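PDB 3TZL: tryptophan--tRNA ligase from Campylobacter jejuni subsp. jejuni, which probably catalyses the ATP-dependent attachment of L-tryptophan to tRNA(Trp), as a homodimeric class I aminoacyl-tRNA synthetase. Local coordinates for residues R5-L10 and L136-R141; M37-A42 and Q75-W80; A63-L68 and S292-I297. All blocks are in the same frame, centred on the assembly; numbering follows the deposited sequence. Where two conformers were deposited one is given.

Interaction 1. Residues R5-L10 and L136-R141; sequences RVLTGL and LLFDTR. With TRP (tryptophan), chain J.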
loop_
_atom_site.group_PDB
_atom_site.type_symbol
_atom_site.label_atom_id
_atom_site.label_comp_id
_atom_site.label_asym_id
_atom_site.label_seq_id
_atom_site.Cartn_x
_atom_site.Cartn_y
_atom_site.Cartn_z
ATOM N N ARG B 5 16.259 -3.565 19.755
ATOM C CA ARG B 5 15.479 -2.459 19.216
ATOM C C ARG B 5 13.991 -2.519 19.572
ATOM O O ARG B 5 13.308 -3.527 19.340
ATOM C CB ARG B 5 15.655 -2.367 17.698
ATOM C CG ARG B 5 14.977 -1.137 17.081
ATOM C CD ARG B 5 15.453 -0.890 15.660
ATOM N NE ARG B 5 16.886 -0.596 15.598
ATOM C CZ ARG B 5 17.613 -0.651 14.483
ATOM N NH1 ARG B 5 17.045 -1.004 13.333
ATOM N NH2 ARG B 5 18.910 -0.362 14.514
ATOM N N VAL B 6 13.498 -1.415 20.122
ATOM C CA VAL B 6 12.124 -1.311 20.582
ATOM C C VAL B 6 11.413 -0.285 19.728
ATOM O O VAL B 6 11.858 0.858 19.595
ATOM C CB VAL B 6 12.087 -0.838 22.047
ATOM C CG1 VAL B 6 10.668 -0.739 22.546
ATOM C CG2 VAL B 6 12.903 -1.762 22.929
ATOM N N LEU B 7 10.297 -0.681 19.149
ATOM C CA LEU B 7 9.623 0.190 18.229
ATOM C C LEU B 7 8.169 0.333 18.627
ATOM O O LEU B 7 7.494 -0.662 18.888
ATOM C CB LEU B 7 9.727 -0.390 16.825
ATOM C CG LEU B 7 9.112 0.420 15.683
ATOM C CD1 LEU B 7 10.088 0.397 14.518
ATOM C CD2 LEU B 7 7.804 -0.179 15.270
ATOM N N THR B 8 7.696 1.572 18.657
ATOM C CA THR B 8 6.335 1.889 19.075
ATOM C C THR B 8 5.764 2.873 18.078
ATOM O O THR B 8 6.390 3.881 17.785
ATOM C CB THR B 8 6.321 2.617 20.441
ATOM O OG1 THR B 8 7.145 1.919 21.380
ATOM C CG2 THR B 8 4.906 2.713 20.988
ATOM N N GLY B 9 4.587 2.583 17.545
ATOM C CA GLY B 9 3.894 3.531 16.706
ATOM C C GLY B 9 2.947 4.312 17.591
ATOM O O GLY B 9 2.339 3.751 18.475
ATOM N N LEU B 10 2.823 5.612 17.364
ATOM C CA LEU B 10 2.003 6.438 18.250
ATOM C C LEU B 10 0.789 7.004 17.518
ATOM O O LEU B 10 0.919 7.647 16.484
ATOM C CB LEU B 10 2.857 7.557 18.839
ATOM C CG LEU B 10 4.061 7.117 19.683
ATOM C CD1 LEU B 10 4.970 8.306 19.974
ATOM C CD2 LEU B 10 3.609 6.474 20.981
ATOM N N LEU B 136 8.640 -4.670 10.692
ATOM C CA LEU B 136 9.675 -5.469 10.021
ATOM C C LEU B 136 10.726 -4.637 9.305
ATOM O O LEU B 136 11.880 -5.044 9.213
ATOM C CB LEU B 136 9.050 -6.448 9.014
ATOM C CG LEU B 136 8.057 -7.459 9.580
ATOM C CD1 LEU B 136 7.527 -8.424 8.519
ATOM C CD2 LEU B 136 8.677 -8.217 10.725
ATOM N N LEU B 137 10.309 -3.505 8.753
ATOM C CA LEU B 137 11.220 -2.594 8.047
ATOM C C LEU B 137 12.448 -2.238 8.895
ATOM O O LEU B 137 13.557 -2.165 8.377
ATOM C CB LEU B 137 10.480 -1.318 7.609
ATOM C CG LEU B 137 11.198 -0.231 6.786
ATOM C CD1 LEU B 137 11.802 -0.761 5.469
ATOM C CD2 LEU B 137 10.242 0.906 6.496
ATOM N N PHE B 138 12.257 -2.094 10.206
ATOM C CA PHE B 138 13.325 -1.642 11.109
ATOM C C PHE B 138 14.000 -2.705 11.968
ATOM O O PHE B 138 14.722 -2.371 12.897
ATOM C CB PHE B 138 12.796 -0.503 11.980
ATOM C CG PHE B 138 12.267 0.633 11.169
ATOM C CD1 PHE B 138 13.133 1.537 10.582
ATOM C CD2 PHE B 138 10.922 0.760 10.939
ATOM C CE1 PHE B 138 12.660 2.563 9.805
ATOM C CE2 PHE B 138 10.438 1.783 10.145
ATOM C CZ PHE B 138 11.311 2.682 9.572
ATOM N N ASP B 139 13.791 -3.977 11.628
ATOM C CA ASP B 139 14.318 -5.091 12.403
ATOM C C ASP B 139 13.977 -5.014 13.897
ATOM O O ASP B 139 14.805 -5.342 14.743
ATOM C CB ASP B 139 15.831 -5.256 12.207
ATOM C CG ASP B 139 16.174 -5.909 10.877
ATOM O OD1 ASP B 139 16.024 -7.146 10.754
ATOM O OD2 ASP B 139 16.583 -5.183 9.950
ATOM N N THR B 140 12.749 -4.594 14.189
ATOM C CA THR B 140 12.237 -4.521 15.548
ATOM C C THR B 140 12.337 -5.849 16.278
ATOM O O THR B 140 11.916 -6.878 15.760
ATOM C CB THR B 140 10.762 -4.135 15.522
ATOM O OG1 THR B 140 10.607 -2.922 14.787
ATOM C CG2 THR B 140 10.236 -3.954 16.948
ATOM N N ARG B 141 12.904 -5.836 17.480
ATOM C CA ARG B 141 12.875 -7.017 18.341
ATOM C C ARG B 141 11.655 -7.019 19.266
ATOM O O ARG B 141 11.085 -8.067 19.542
ATOM C CB ARG B 141 14.151 -7.111 19.178
ATOM C CG ARG B 141 15.385 -7.445 18.372
ATOM C CD ARG B 141 15.629 -8.931 18.395
ATOM N NE ARG B 141 16.078 -9.353 19.714
ATOM C CZ ARG B 141 16.580 -10.551 19.991
ATOM N NH1 ARG B 141 16.971 -10.836 21.233
ATOM N NH2 ARG B 141 16.694 -11.464 19.028
HETATM N N TRP J . -1.773 0.067 15.810
HETATM C CA TRP J . -1.136 0.882 16.850
HETATM C C TRP J . -2.179 1.528 17.753
HETATM O O TRP J . -1.856 2.079 18.811
HETATM C CB TRP J . -0.226 1.958 16.229
HETATM C CG TRP J . 0.861 1.362 15.386
HETATM C CD1 TRP J . 0.983 1.413 14.023
HETATM C CD2 TRP J . 1.955 0.580 15.864
HETATM N NE1 TRP J . 2.109 0.718 13.625
HETATM C CE2 TRP J . 2.716 0.190 14.738
HETATM C CE3 TRP J . 2.368 0.168 17.139
HETATM C CZ2 TRP J . 3.875 -0.580 14.854
HETATM C CZ3 TRP J . 3.517 -0.604 17.251
HETATM C CH2 TRP J . 4.259 -0.963 16.116
HETATM O OXT TRP J . -3.367 1.500 17.427
#

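Interaction 2. Residues M37-A42 and Q75-W80; sequences MFMFIA and QKSVFW. With TRP (tryptophan), chain J.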
loop_
_atom_site.group_PDB
_atom_site.type_symbol
_atom_site.label_atom_id
_atom_site.label_comp_id
_atom_site.label_asym_id
_atom_site.label_seq_id
_atom_site.Cartn_x
_atom_site.Cartn_y
_atom_site.Cartn_z
HETATM N N MSE B 37 15.244 3.119 21.488
HETATM C CA MSE B 37 13.831 3.416 21.210
HETATM C C MSE B 37 13.581 4.015 19.818
HETATM O O MSE B 37 14.193 5.012 19.463
HETATM C CB MSE B 37 13.276 4.387 22.261
HETATM C CG MSE B 37 13.376 3.916 23.723
HETATM SE SE MSE B 37 11.980 2.639 24.129
HETATM C CE MSE B 37 10.431 3.797 24.086
ATOM N N PHE B 38 12.655 3.424 19.059
ATOM C CA PHE B 38 12.178 3.994 17.793
ATOM C C PHE B 38 10.713 4.346 17.987
ATOM O O PHE B 38 9.934 3.495 18.399
ATOM C CB PHE B 38 12.278 2.964 16.654
ATOM C CG PHE B 38 13.657 2.835 16.061
ATOM C CD1 PHE B 38 13.851 2.942 14.697
ATOM C CD2 PHE B 38 14.764 2.640 16.873
ATOM C CE1 PHE B 38 15.131 2.827 14.144
ATOM C CE2 PHE B 38 16.050 2.535 16.321
ATOM C CZ PHE B 38 16.218 2.629 14.954
HETATM N N MSE B 39 10.316 5.580 17.692
HETATM C CA MSE B 39 8.924 5.967 17.904
HETATM C C MSE B 39 8.493 6.785 16.718
HETATM O O MSE B 39 9.222 7.679 16.288
HETATM C CB MSE B 39 8.770 6.811 19.174
HETATM C CG MSE B 39 8.791 6.026 20.494
HETATM SE SE MSE B 39 9.739 7.041 21.865
HETATM C CE MSE B 39 11.360 7.121 20.792
ATOM N N PHE B 40 7.311 6.496 16.182
ATOM C CA PHE B 40 6.830 7.267 15.051
ATOM C C PHE B 40 5.378 7.643 15.247
ATOM O O PHE B 40 4.633 6.915 15.906
ATOM C CB PHE B 40 7.024 6.511 13.730
ATOM C CG PHE B 40 6.276 5.206 13.657
ATOM C CD1 PHE B 40 5.010 5.158 13.099
ATOM C CD2 PHE B 40 6.840 4.035 14.150
ATOM C CE1 PHE B 40 4.309 3.972 13.036
ATOM C CE2 PHE B 40 6.145 2.828 14.092
ATOM C CZ PHE B 40 4.875 2.799 13.531
ATOM N N ILE B 41 5.005 8.804 14.708
ATOM C CA ILE B 41 3.618 9.228 14.660
ATOM C C ILE B 41 2.969 8.474 13.499
ATOM O O ILE B 41 3.316 8.687 12.346
ATOM C CB ILE B 41 3.501 10.745 14.386
ATOM C CG1 ILE B 41 4.302 11.548 15.422
ATOM C CG2 ILE B 41 2.035 11.182 14.396
ATOM C CD1 ILE B 41 3.804 11.325 16.832
ATOM N N ALA B 42 2.032 7.596 13.807
ATOM C CA ALA B 42 1.514 6.667 12.813
ATOM C C ALA B 42 0.439 7.334 12.014
ATOM O O ALA B 42 -0.725 6.992 12.158
ATOM C CB ALA B 42 0.949 5.418 13.502
ATOM N N GLN B 75 17.784 13.106 19.966
ATOM C CA GLN B 75 19.194 12.772 19.956
ATOM C C GLN B 75 19.409 11.330 20.399
ATOM O O GLN B 75 20.158 10.584 19.772
ATOM C CB GLN B 75 19.944 13.704 20.906
ATOM C CG GLN B 75 21.440 13.678 20.726
ATOM C CD GLN B 75 21.836 14.232 19.383
ATOM O OE1 GLN B 75 21.203 15.164 18.884
ATOM N NE2 GLN B 75 22.870 13.655 18.774
ATOM N N LYS B 76 18.760 10.952 21.492
ATOM C CA LYS B 76 18.859 9.601 22.023
ATOM C C LYS B 76 18.064 8.599 21.177
ATOM O O LYS B 76 18.531 7.489 20.916
ATOM C CB LYS B 76 18.338 9.568 23.457
ATOM C CG LYS B 76 19.049 10.530 24.404
ATOM C CD LYS B 76 18.421 10.524 25.804
ATOM C CE LYS B 76 19.338 11.199 26.837
ATOM N NZ LYS B 76 20.675 10.529 26.984
ATOM N N SER B 77 16.875 9.003 20.745
ATOM C CA SER B 77 15.916 8.093 20.106
ATOM C C SER B 77 15.722 8.406 18.636
ATOM O O SER B 77 16.227 9.404 18.142
ATOM C CB SER B 77 14.559 8.212 20.790
ATOM O OG SER B 77 14.647 7.882 22.161
ATOM N N VAL B 78 14.978 7.554 17.935
ATOM C CA VAL B 78 14.637 7.828 16.544
ATOM C C VAL B 78 13.154 8.103 16.485
ATOM O O VAL B 78 12.348 7.231 16.789
ATOM C CB VAL B 78 15.060 6.690 15.606
ATOM C CG1 VAL B 78 14.618 6.968 14.185
ATOM C CG2 VAL B 78 16.591 6.507 15.679
ATOM N N PHE B 79 12.811 9.344 16.137
ATOM C CA PHE B 79 11.442 9.829 16.229
ATOM C C PHE B 79 11.011 10.530 14.946
ATOM O O PHE B 79 11.562 11.558 14.581
ATOM C CB PHE B 79 11.327 10.788 17.408
ATOM C CG PHE B 79 9.962 11.387 17.578
ATOM C CD1 PHE B 79 8.897 10.611 18.010
ATOM C CD2 PHE B 79 9.750 12.738 17.332
ATOM C CE1 PHE B 79 7.637 11.166 18.181
ATOM C CE2 PHE B 79 8.489 13.301 17.508
ATOM C CZ PHE B 79 7.433 12.509 17.934
ATOM N N TRP B 80 10.008 9.982 14.276
ATOM C CA TRP B 80 9.642 10.492 12.971
ATOM C C TRP B 80 8.158 10.349 12.705
ATOM O O TRP B 80 7.431 9.750 13.484
ATOM C CB TRP B 80 10.472 9.806 11.863
ATOM C CG TRP B 80 10.062 8.408 11.501
ATOM C CD1 TRP B 80 9.366 8.022 10.393
ATOM C CD2 TRP B 80 10.343 7.205 12.238
ATOM N NE1 TRP B 80 9.194 6.656 10.395
ATOM C CE2 TRP B 80 9.780 6.133 11.520
ATOM C CE3 TRP B 80 11.008 6.935 13.441
ATOM C CZ2 TRP B 80 9.870 4.808 11.956
ATOM C CZ3 TRP B 80 11.094 5.620 13.873
ATOM C CH2 TRP B 80 10.524 4.574 13.133
HETATM N N TRP J . -1.773 0.067 15.810
HETATM C CA TRP J . -1.136 0.882 16.850
HETATM C C TRP J . -2.179 1.528 17.753
HETATM O O TRP J . -1.856 2.079 18.811
HETATM C CB TRP J . -0.226 1.958 16.229
HETATM C CG TRP J . 0.861 1.362 15.386
HETATM C CD1 TRP J . 0.983 1.413 14.023
HETATM C CD2 TRP J . 1.955 0.580 15.864
HETATM N NE1 TRP J . 2.109 0.718 13.625
HETATM C CE2 TRP J . 2.716 0.190 14.738
HETATM C CE3 TRP J . 2.368 0.168 17.139
HETATM C CZ2 TRP J . 3.875 -0.580 14.854
HETATM C CZ3 TRP J . 3.517 -0.604 17.251
HETATM C CH2 TRP J . 4.259 -0.963 16.116
HETATM O OXT TRP J . -3.367 1.500 17.427
HETATM O O HOH W 1 16.467 5.610 22.860
HETATM O O HOH W 2 17.520 4.728 19.584
#

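Interaction 3. Residues A63-L68 and S292-I297; sequences AAAAFL and SHLKEI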
loop_
_atom_site.group_PDB
_atom_site.type_symbol
_atom_site.label_atom_id
_atom_site.label_comp_id
_atom_site.label_asym_id
_atom_site.label_seq_id
_atom_site.Cartn_x
_atom_site.Cartn_y
_atom_site.Cartn_z
ATOM N N ALA B 63 0.570 15.879 17.858
ATOM C CA ALA B 63 1.109 14.672 18.473
ATOM C C ALA B 63 2.633 14.750 18.576
ATOM O O ALA B 63 3.206 14.410 19.602
ATOM C CB ALA B 63 0.683 13.433 17.725
ATOM N N ALA B 64 3.288 15.193 17.505
ATOM C CA ALA B 64 4.738 15.275 17.499
ATOM C C ALA B 64 5.170 16.290 18.558
ATOM O O ALA B 64 6.032 15.991 19.380
ATOM C CB ALA B 64 5.250 15.669 16.116
ATOM N N ALA B 65 4.547 17.469 18.549
ATOM C CA ALA B 65 4.848 18.522 19.533
ATOM C C ALA B 65 4.633 18.030 20.959
ATOM O O ALA B 65 5.449 18.298 21.844
ATOM C CB ALA B 65 4.007 19.766 19.277
ATOM N N ALA B 66 3.554 17.289 21.181
ATOM C CA ALA B 66 3.274 16.773 22.519
ATOM C C ALA B 66 4.344 15.791 23.008
ATOM O O ALA B 66 4.792 15.860 24.155
ATOM C CB ALA B 66 1.906 16.116 22.562
ATOM N N PHE B 67 4.760 14.863 22.154
ATOM C CA PHE B 67 5.692 13.852 22.645
ATOM C C PHE B 67 7.085 14.438 22.856
ATOM O O PHE B 67 7.783 14.110 23.819
ATOM C CB PHE B 67 5.690 12.605 21.757
ATOM C CG PHE B 67 4.425 11.781 21.877
ATOM C CD1 PHE B 67 4.195 10.997 22.991
ATOM C CD2 PHE B 67 3.475 11.792 20.873
ATOM C CE1 PHE B 67 3.026 10.239 23.105
ATOM C CE2 PHE B 67 2.304 11.057 20.979
ATOM C CZ PHE B 67 2.083 10.273 22.096
ATOM N N LEU B 68 7.487 15.326 21.960
ATOM C CA LEU B 68 8.733 16.045 22.146
ATOM C C LEU B 68 8.683 16.848 23.440
ATOM O O LEU B 68 9.616 16.790 24.250
ATOM C CB LEU B 68 9.001 16.949 20.946
ATOM C CG LEU B 68 9.379 16.160 19.699
ATOM C CD1 LEU B 68 9.438 17.075 18.501
ATOM C CD2 LEU B 68 10.711 15.475 19.905
ATOM N N SER B 292 8.717 25.657 11.616
ATOM C CA SER B 292 10.020 25.273 11.069
ATOM C C SER B 292 10.852 24.475 12.077
ATOM O O SER B 292 11.612 23.586 11.691
ATOM C CB SER B 292 10.808 26.495 10.557
ATOM O OG SER B 292 11.450 27.204 11.610
ATOM N N HIS B 293 10.699 24.775 13.365
ATOM C CA HIS B 293 11.485 24.062 14.363
ATOM C C HIS B 293 11.031 22.604 14.488
ATOM O O HIS B 293 11.856 21.698 14.600
ATOM C CB HIS B 293 11.446 24.750 15.723
ATOM C CG HIS B 293 12.443 24.202 16.698
ATOM N ND1 HIS B 293 12.273 24.282 18.066
ATOM C CD2 HIS B 293 13.625 23.567 16.503
ATOM C CE1 HIS B 293 13.304 23.719 18.671
ATOM N NE2 HIS B 293 14.139 23.278 17.746
ATOM N N LEU B 294 9.724 22.382 14.457
ATOM C CA LEU B 294 9.200 21.026 14.555
ATOM C C LEU B 294 9.603 20.242 13.307
ATOM O O LEU B 294 10.022 19.099 13.401
ATOM C CB LEU B 294 7.683 21.041 14.751
ATOM C CG LEU B 294 6.973 19.700 14.931
ATOM C CD1 LEU B 294 7.501 18.944 16.154
ATOM C CD2 LEU B 294 5.456 19.900 15.035
ATOM N N LYS B 295 9.509 20.883 12.148
ATOM C CA LYS B 295 9.913 20.267 10.886
ATOM C C LYS B 295 11.387 19.825 10.893
ATOM O O LYS B 295 11.702 18.718 10.454
ATOM C CB LYS B 295 9.642 21.233 9.732
ATOM C CG LYS B 295 9.815 20.645 8.351
ATOM C CD LYS B 295 9.321 21.617 7.289
ATOM C CE LYS B 295 10.470 22.418 6.701
ATOM N NZ LYS B 295 11.349 21.561 5.843
ATOM N N GLU B 296 12.265 20.692 11.391
ATOM C CA GLU B 296 13.692 20.383 11.499
ATOM C C GLU B 296 13.924 19.119 12.336
ATOM O O GLU B 296 14.752 18.272 11.989
ATOM C CB GLU B 296 14.480 21.581 12.079
ATOM C CG GLU B 296 14.658 22.777 11.113
ATOM C CD GLU B 296 15.450 23.968 11.699
ATOM O OE1 GLU B 296 15.598 24.074 12.940
ATOM O OE2 GLU B 296 15.921 24.816 10.905
ATOM N N ILE B 297 13.172 18.990 13.428
ATOM C CA ILE B 297 13.288 17.853 14.313
ATOM C C ILE B 297 12.724 16.575 13.676
ATOM O O ILE B 297 13.356 15.522 13.727
ATOM C CB ILE B 297 12.578 18.145 15.645
ATOM C CG1 ILE B 297 13.316 19.267 16.395
ATOM C CG2 ILE B 297 12.489 16.880 16.480
ATOM C CD1 ILE B 297 12.502 19.860 17.543
#

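Interaction 1. Residues R5-L10 and L136-R141
Arg5 holds the loop after helix 122-137 through two hydrogen bonds, one from its side chain and one to its backbone. With CG anti to the backbone N and the chain bent at chi3 (-63°), its guanidinium gives NH1 to Phe138 O at 2.7 Å. The oxygen lies near the guanidinium plane, but the donor stands above the carbonyl plane, not on a lone pair. Arg141 N reaches Arg5 O at 3.0 Å, in the carbonyl plane and on a lone pair, though bent at the hydrogen (143°). A second guanidinium nitrogen, NH2, bonds Gln36 OE1, and Asp139 turns to Lys312 and Thr172. Strand 5-10 belongs to the parallel sheet of the class I Rossmann-fold catalytic domain, pairing with strand 36-41 on one side, while backbone bonds from Arg5 and Leu7 to Ile142 carry the pairing on toward strand 142-144. Farther along, Leu7 crosses Thr140 and Phe138 at about right angles. Its CB lies 3.4 Å from Thr140 OG1, a hydroxyl bonded to Ile135 O, and its CD1 is 3.7 Å from Phe138 CD2. The other branch, Leu7 CD2, touches CH2 of the bound tryptophan at 3.7 Å, while Gly9 N approaches indole CE3 at 3.3 Å.

Interaction 2. Residues M37-A42 and Q75-W80
Phe40 (chi1 61°) and Trp80 (chi1 76°) both hold CG in the crowded position between backbone N and carbonyl carbon. Paired in register, they leave the same face of the sheet, and the shared chi1 lays the side chains side by side. Phe40 CB thereby sits over the centre of the Trp80 six-membered ring, 3.6 Å from its centroid, a CH-pi contact; the two rings meet obliquely. The Phe40 ring edge, at CZ, reaches NE1 of the bound tryptophan at 3.5 Å. On the same face Phe38, with CG beside its backbone N (chi1 -81°), takes Val78 CB over its ring in a second CH-pi contact, and its CD1 meets Trp80 CZ3 at 3.9 Å. The opposite face carries Met39 and Phe79; the bent chain of Met39, a selenomethionine, presses CE against Ser77 CB at 3.4 Å, tighter than usual. Four backbone hydrogen bonds join the parallel strands, the shortest from Met39 N to Val78 O (2.8 Å). At the start of the pair, one water bridges Met37 N and Ser77 OG, a hydroxyl also bonded to Gln32. Strand 36-41 is thus paired on both sides in the parallel sheet of the Rossmann fold: strand 5-10 flanks it opposite 78-81, helix 291-320 packs on Phe38, Val78 and Trp80, and helix 53-70 meets Ile41 and Phe79.

Interaction 3. Residues A63-L68 and S292-I297
Leu294 and Leu68 meet through their CD1 methyls, 3.6 Å apart, the closest approach of segments 63-68 and 292-297. The side chains cross obliquely, and each also has a second neighbour. Leu68 CD1 lies 3.7 Å from Ile297 CG2, the two side chains reaching toward each other tip to tip. Leu294 CD1 turns to the alanine surface one helical turn before Leu68, where it stands 4.0 Å from Ala64 CB. Its other branch, CD2, comes beside Ala65 CB at a looser 4.5 Å. Torsions set this arrangement: Leu294 carries CG anti to its backbone N (chi1 -178°), whereas Leu68 has CG beside its own N (chi1 -71°), so the branched ends converge between the helices. Ile297 CG2, anti to the backbone N, is the branch that faces Leu68. Ala64 and Leu68 are four residues apart and are joined within their helix by the bond from Leu68 N to Ala64 O; Leu294 and Ile297, three apart, likewise share one side of theirs. The axes of the short segments cross at 77° and come no nearer than 10.9 Å. Helix 53-70 is the main helix of the connection between the parallel strands 36-41 and 78-81, a beta-alpha-beta crossover, and helix 291-320 is the last of the chain. Nearby, helix 278-289 packs on Ala65 through Tyr284 and Leu287, and its Lys283 bonds Leu68 O. Another side of helix 53-70 meets strand 36-41, with Ala63 and Phe67 on Ile41. Between the two segments there is no hydrogen bond and no charge pair; the side-chain contacts are all between aliphatic carbons, a contact without polar direction, resting on dispersion and on withdrawal of methyl groups from water.

In the fold
Interactions 1 and 2 both reach one parallel sheet, interaction 1 through strand 5-10, with strand 36-41 between strands 5-10 and 78-81; Val6 O lies 2.7 Å from Phe38 N, probably a hydrogen bond. Their centres are about 10 Å apart, and both touch the bound tryptophan: Leu7 and Gly9 come from interaction 1 and Phe40 from interaction 2, while Asp134 and Gln149 hydrogen-bond the ligand. Gly9 CA packs against Phe40 CZ at 3.4 Å, beside the amino acid. Interaction 3 lies by the face of the sheet that carries Phe79, its centre about 11 Å from that of interaction 2 and about 20 Å from that of interaction 1. Leu68 CG meets Phe79 CE2 at 3.7 Å.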